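Local coordinates for 33-36 kDa outer membrane protein (Acinetobacter baumannii, PDB 6GIE) that probably forms a beta-barrel channel across the outer membrane, through which small solutes may pass, at residues Y109-T121 with G134-L146. Numbering follows the deposited sequence.
Sequences YLPVYASASYNHT and GDRYALEAGAMLL
From P111 and M144 at one end to T121 and G134 at the other, segments 109-121 and 134-146 run antiparallel, strand 112-121 beside strand 135-144, their axes 4.5 Å apart at closest and 154° between their directions. Hydrogen-bonded pairs S115–E140, S117–A138 and N119–R136 each close with two N-H...O=C bonds. At Y113–G142 the grip is uneven: G142 N reaches Y113 O at 2.7 Å, whereas the return bond from Y113 N is weak and bent. Between them lie non-hydrogen-bonded pairs such as A114–A141, where CA-H...O contacts fill in. Strand 94-105 bonds the other edge of 112-121 and strand 149-157 that of 135-146, the up-and-down neighbour pairing of a porin barrel. One face is apolar from V112 and A143 to A116 and L139, consistent with contact with lipid; there L139 CD2 leans over A116 CB at 3.5 Å, the small alanine suiting the leucine's reach. Past Y118 and Y137 the same face turns polar: H120 ND1 donates to the syn lone pair of D135 OD1 at 2.5 Å, nearly in the imidazole plane, with the carboxylate turned 51° from the ring. The opposite face, with Y113, S115, S117, N119, R136 and E140, is mostly polar. S115 OG, on a short side chain, donates to E140 OE1 over a very short 2.5 Å, while the longer glutamate also reaches R194, its OE2 forming a salt bridge. A water lies between S115 OG and S117 OG, donating to the former. Y113, CG anti to its backbone N (chi1 171°), presents its ring edge to E140 OE1, and its hydroxyl bonds to E102.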
# COMPACT_ATOMS: atom_id res chain seq x y z
N TYR A 109 24.95 -1.74 10.34
CA TYR A 109 25.12 -1.77 8.87
C TYR A 109 24.01 -1.00 8.20
O TYR A 109 24.06 0.22 8.16
CB TYR A 109 25.20 -3.20 8.32
CG TYR A 109 26.35 -4.02 8.89
CD1 TYR A 109 27.64 -3.47 9.02
CD2 TYR A 109 26.14 -5.34 9.31
CE1 TYR A 109 28.67 -4.21 9.55
CE2 TYR A 109 27.18 -6.09 9.83
CZ TYR A 109 28.43 -5.52 9.95
OH TYR A 109 29.44 -6.27 10.48
N LEU A 110 23.00 -1.71 7.67
CA LEU A 110 21.91 -1.08 7.01
C LEU A 110 20.71 -1.21 7.94
O LEU A 110 20.67 -2.12 8.76
CB LEU A 110 21.59 -1.81 5.70
CG LEU A 110 22.71 -2.07 4.71
CD1 LEU A 110 22.23 -3.03 3.65
CD2 LEU A 110 23.20 -0.77 4.10
N PRO A 111 19.71 -0.32 7.78
CA PRO A 111 18.42 -0.54 8.43
C PRO A 111 17.81 -1.79 7.82
O PRO A 111 17.87 -2.00 6.61
CB PRO A 111 17.62 0.71 8.08
CG PRO A 111 18.70 1.75 7.78
CD PRO A 111 19.79 1.00 7.13
N VAL A 112 17.24 -2.61 8.68
CA VAL A 112 16.63 -3.87 8.30
C VAL A 112 15.08 -3.75 8.53
O VAL A 112 14.61 -2.86 9.18
CB VAL A 112 17.38 -4.96 9.11
CG1 VAL A 112 16.51 -6.12 9.58
CG2 VAL A 112 18.65 -5.40 8.32
N TYR A 113 14.31 -4.62 7.93
CA TYR A 113 12.89 -4.50 7.84
C TYR A 113 12.30 -5.89 7.77
O TYR A 113 12.88 -6.76 7.11
CB TYR A 113 12.53 -3.76 6.57
CG TYR A 113 11.04 -3.76 6.27
CD1 TYR A 113 10.47 -4.78 5.51
CD2 TYR A 113 10.22 -2.73 6.69
CE1 TYR A 113 9.14 -4.80 5.24
CE2 TYR A 113 8.88 -2.75 6.42
CZ TYR A 113 8.35 -3.80 5.68
OH TYR A 113 6.99 -3.81 5.32
N ALA A 114 11.21 -6.12 8.52
CA ALA A 114 10.47 -7.36 8.44
C ALA A 114 8.99 -7.11 8.48
O ALA A 114 8.57 -6.11 9.07
CB ALA A 114 10.88 -8.23 9.54
N SER A 115 8.20 -7.96 7.81
CA SER A 115 6.76 -7.82 7.87
C SER A 115 6.10 -9.15 7.97
O SER A 115 6.63 -10.13 7.53
CB SER A 115 6.18 -7.07 6.68
OG SER A 115 5.79 -7.98 5.64
N ALA A 116 4.92 -9.13 8.57
CA ALA A 116 4.09 -10.30 8.79
C ALA A 116 2.60 -9.88 8.65
O ALA A 116 2.21 -8.78 9.12
CB ALA A 116 4.34 -10.88 10.18
N SER A 117 1.82 -10.73 7.98
CA SER A 117 0.40 -10.53 7.88
C SER A 117 -0.34 -11.82 7.73
O SER A 117 0.23 -12.89 7.33
CB SER A 117 0.08 -9.59 6.71
OG SER A 117 0.86 -9.97 5.64
N TYR A 118 -1.62 -11.70 8.12
CA TYR A 118 -2.55 -12.81 8.17
C TYR A 118 -3.94 -12.29 7.82
O TYR A 118 -4.31 -11.22 8.29
CB TYR A 118 -2.61 -13.39 9.54
CG TYR A 118 -3.70 -14.45 9.67
CD1 TYR A 118 -3.55 -15.67 9.03
CD2 TYR A 118 -4.86 -14.23 10.42
CE1 TYR A 118 -4.51 -16.67 9.14
CE2 TYR A 118 -5.84 -15.20 10.51
CZ TYR A 118 -5.65 -16.42 9.87
OH TYR A 118 -6.59 -17.43 9.96
N ASN A 119 -4.68 -13.07 7.01
CA ASN A 119 -6.02 -12.74 6.55
C ASN A 119 -6.83 -13.96 6.60
O ASN A 119 -6.37 -15.04 6.20
CB ASN A 119 -6.06 -12.30 5.07
CG ASN A 119 -5.30 -11.03 4.83
OD1 ASN A 119 -5.89 -9.97 4.80
ND2 ASN A 119 -3.99 -11.13 4.69
N HIS A 120 -8.05 -13.78 7.01
CA HIS A 120 -8.96 -14.87 7.18
C HIS A 120 -10.23 -14.42 6.47
O HIS A 120 -10.61 -13.29 6.65
CB HIS A 120 -9.21 -15.07 8.68
CG HIS A 120 -10.37 -15.94 8.97
ND1 HIS A 120 -10.31 -17.31 8.86
CD2 HIS A 120 -11.63 -15.64 9.36
CE1 HIS A 120 -11.49 -17.83 9.18
NE2 HIS A 120 -12.31 -16.84 9.49
N THR A 121 -10.84 -15.29 5.68
CA THR A 121 -11.93 -14.97 4.77
C THR A 121 -13.04 -15.98 4.95
O THR A 121 -12.77 -17.18 5.04
CB THR A 121 -11.45 -15.02 3.30
OG1 THR A 121 -10.50 -13.96 3.08
CG2 THR A 121 -12.65 -14.85 2.32
N GLY A 134 -10.49 -20.15 3.77
CA GLY A 134 -9.59 -19.09 3.31
C GLY A 134 -8.72 -18.45 4.40
O GLY A 134 -9.18 -17.55 5.09
N ASP A 135 -7.49 -18.94 4.57
CA ASP A 135 -6.49 -18.38 5.51
C ASP A 135 -5.17 -18.21 4.74
O ASP A 135 -4.55 -19.21 4.31
CB ASP A 135 -6.23 -19.28 6.74
CG ASP A 135 -7.30 -19.13 7.89
OD1 ASP A 135 -8.16 -18.21 7.89
OD2 ASP A 135 -7.29 -19.95 8.83
N ARG A 136 -4.74 -16.96 4.60
CA ARG A 136 -3.48 -16.65 3.96
C ARG A 136 -2.56 -15.89 4.91
O ARG A 136 -3.02 -15.11 5.76
CB ARG A 136 -3.73 -15.83 2.68
CG ARG A 136 -2.48 -15.25 2.02
CD ARG A 136 -2.67 -14.93 0.53
NE ARG A 136 -2.46 -16.16 -0.25
CZ ARG A 136 -3.39 -16.81 -0.95
NH1 ARG A 136 -4.64 -16.36 -1.07
NH2 ARG A 136 -3.05 -17.95 -1.55
N TYR A 137 -1.26 -16.15 4.78
CA TYR A 137 -0.27 -15.36 5.47
C TYR A 137 0.90 -15.01 4.60
O TYR A 137 1.16 -15.68 3.62
CB TYR A 137 0.21 -16.10 6.71
CG TYR A 137 1.12 -17.30 6.52
CD1 TYR A 137 2.49 -17.14 6.50
CD2 TYR A 137 0.61 -18.59 6.37
CE1 TYR A 137 3.33 -18.21 6.32
CE2 TYR A 137 1.45 -19.68 6.22
CZ TYR A 137 2.81 -19.48 6.19
OH TYR A 137 3.67 -20.56 6.03
N ALA A 138 1.62 -13.98 5.01
CA ALA A 138 2.82 -13.52 4.35
C ALA A 138 3.80 -13.03 5.39
O ALA A 138 3.40 -12.45 6.44
CB ALA A 138 2.53 -12.37 3.36
N LEU A 139 5.07 -13.30 5.09
CA LEU A 139 6.22 -12.75 5.79
C LEU A 139 7.22 -12.18 4.77
O LEU A 139 7.34 -12.74 3.66
CB LEU A 139 6.97 -13.86 6.52
CG LEU A 139 6.17 -14.64 7.52
CD1 LEU A 139 6.99 -15.82 7.99
CD2 LEU A 139 5.78 -13.73 8.68
N GLU A 140 7.94 -11.12 5.16
CA GLU A 140 8.97 -10.53 4.36
C GLU A 140 10.06 -10.10 5.28
O GLU A 140 9.82 -9.71 6.43
CB GLU A 140 8.57 -9.25 3.60
CG GLU A 140 7.26 -9.22 2.87
CD GLU A 140 6.85 -7.78 2.50
OE1 GLU A 140 6.42 -7.02 3.42
OE2 GLU A 140 6.97 -7.38 1.31
N ALA A 141 11.26 -10.10 4.71
CA ALA A 141 12.41 -9.52 5.34
C ALA A 141 13.11 -8.73 4.27
O ALA A 141 13.20 -9.19 3.15
CB ALA A 141 13.34 -10.64 5.87
N GLY A 142 13.70 -7.61 4.65
CA GLY A 142 14.57 -6.95 3.76
C GLY A 142 15.40 -5.86 4.32
O GLY A 142 15.62 -5.82 5.49
N ALA A 143 15.88 -4.97 3.45
CA ALA A 143 16.77 -3.93 3.93
C ALA A 143 16.56 -2.62 3.18
O ALA A 143 16.08 -2.62 2.06
CB ALA A 143 18.24 -4.43 3.79
N MET A 144 16.91 -1.51 3.83
CA MET A 144 17.03 -0.22 3.18
C MET A 144 18.44 -0.04 2.63
O MET A 144 19.39 0.43 3.31
CB MET A 144 16.64 0.93 4.10
CG MET A 144 15.16 1.26 3.84
SD MET A 144 14.43 2.38 4.99
CE MET A 144 15.27 3.97 4.78
N LEU A 145 18.57 -0.40 1.37
CA LEU A 145 19.86 -0.36 0.71
C LEU A 145 20.39 1.06 0.56
O LEU A 145 21.57 1.25 0.49
CB LEU A 145 19.80 -1.11 -0.63
CG LEU A 145 19.44 -2.61 -0.52
CD1 LEU A 145 19.61 -3.29 -1.88
CD2 LEU A 145 20.27 -3.38 0.50
N LEU A 146 19.52 2.06 0.52
CA LEU A 146 19.94 3.44 0.52
C LEU A 146 18.85 4.07 1.33
O LEU A 146 17.82 3.47 1.53
CB LEU A 146 20.01 4.06 -0.90
CG LEU A 146 21.15 3.70 -1.89
CD1 LEU A 146 20.98 4.47 -3.20
CD2 LEU A 146 22.50 4.06 -1.34
O HOH W 1 3.73 -9.57 5.49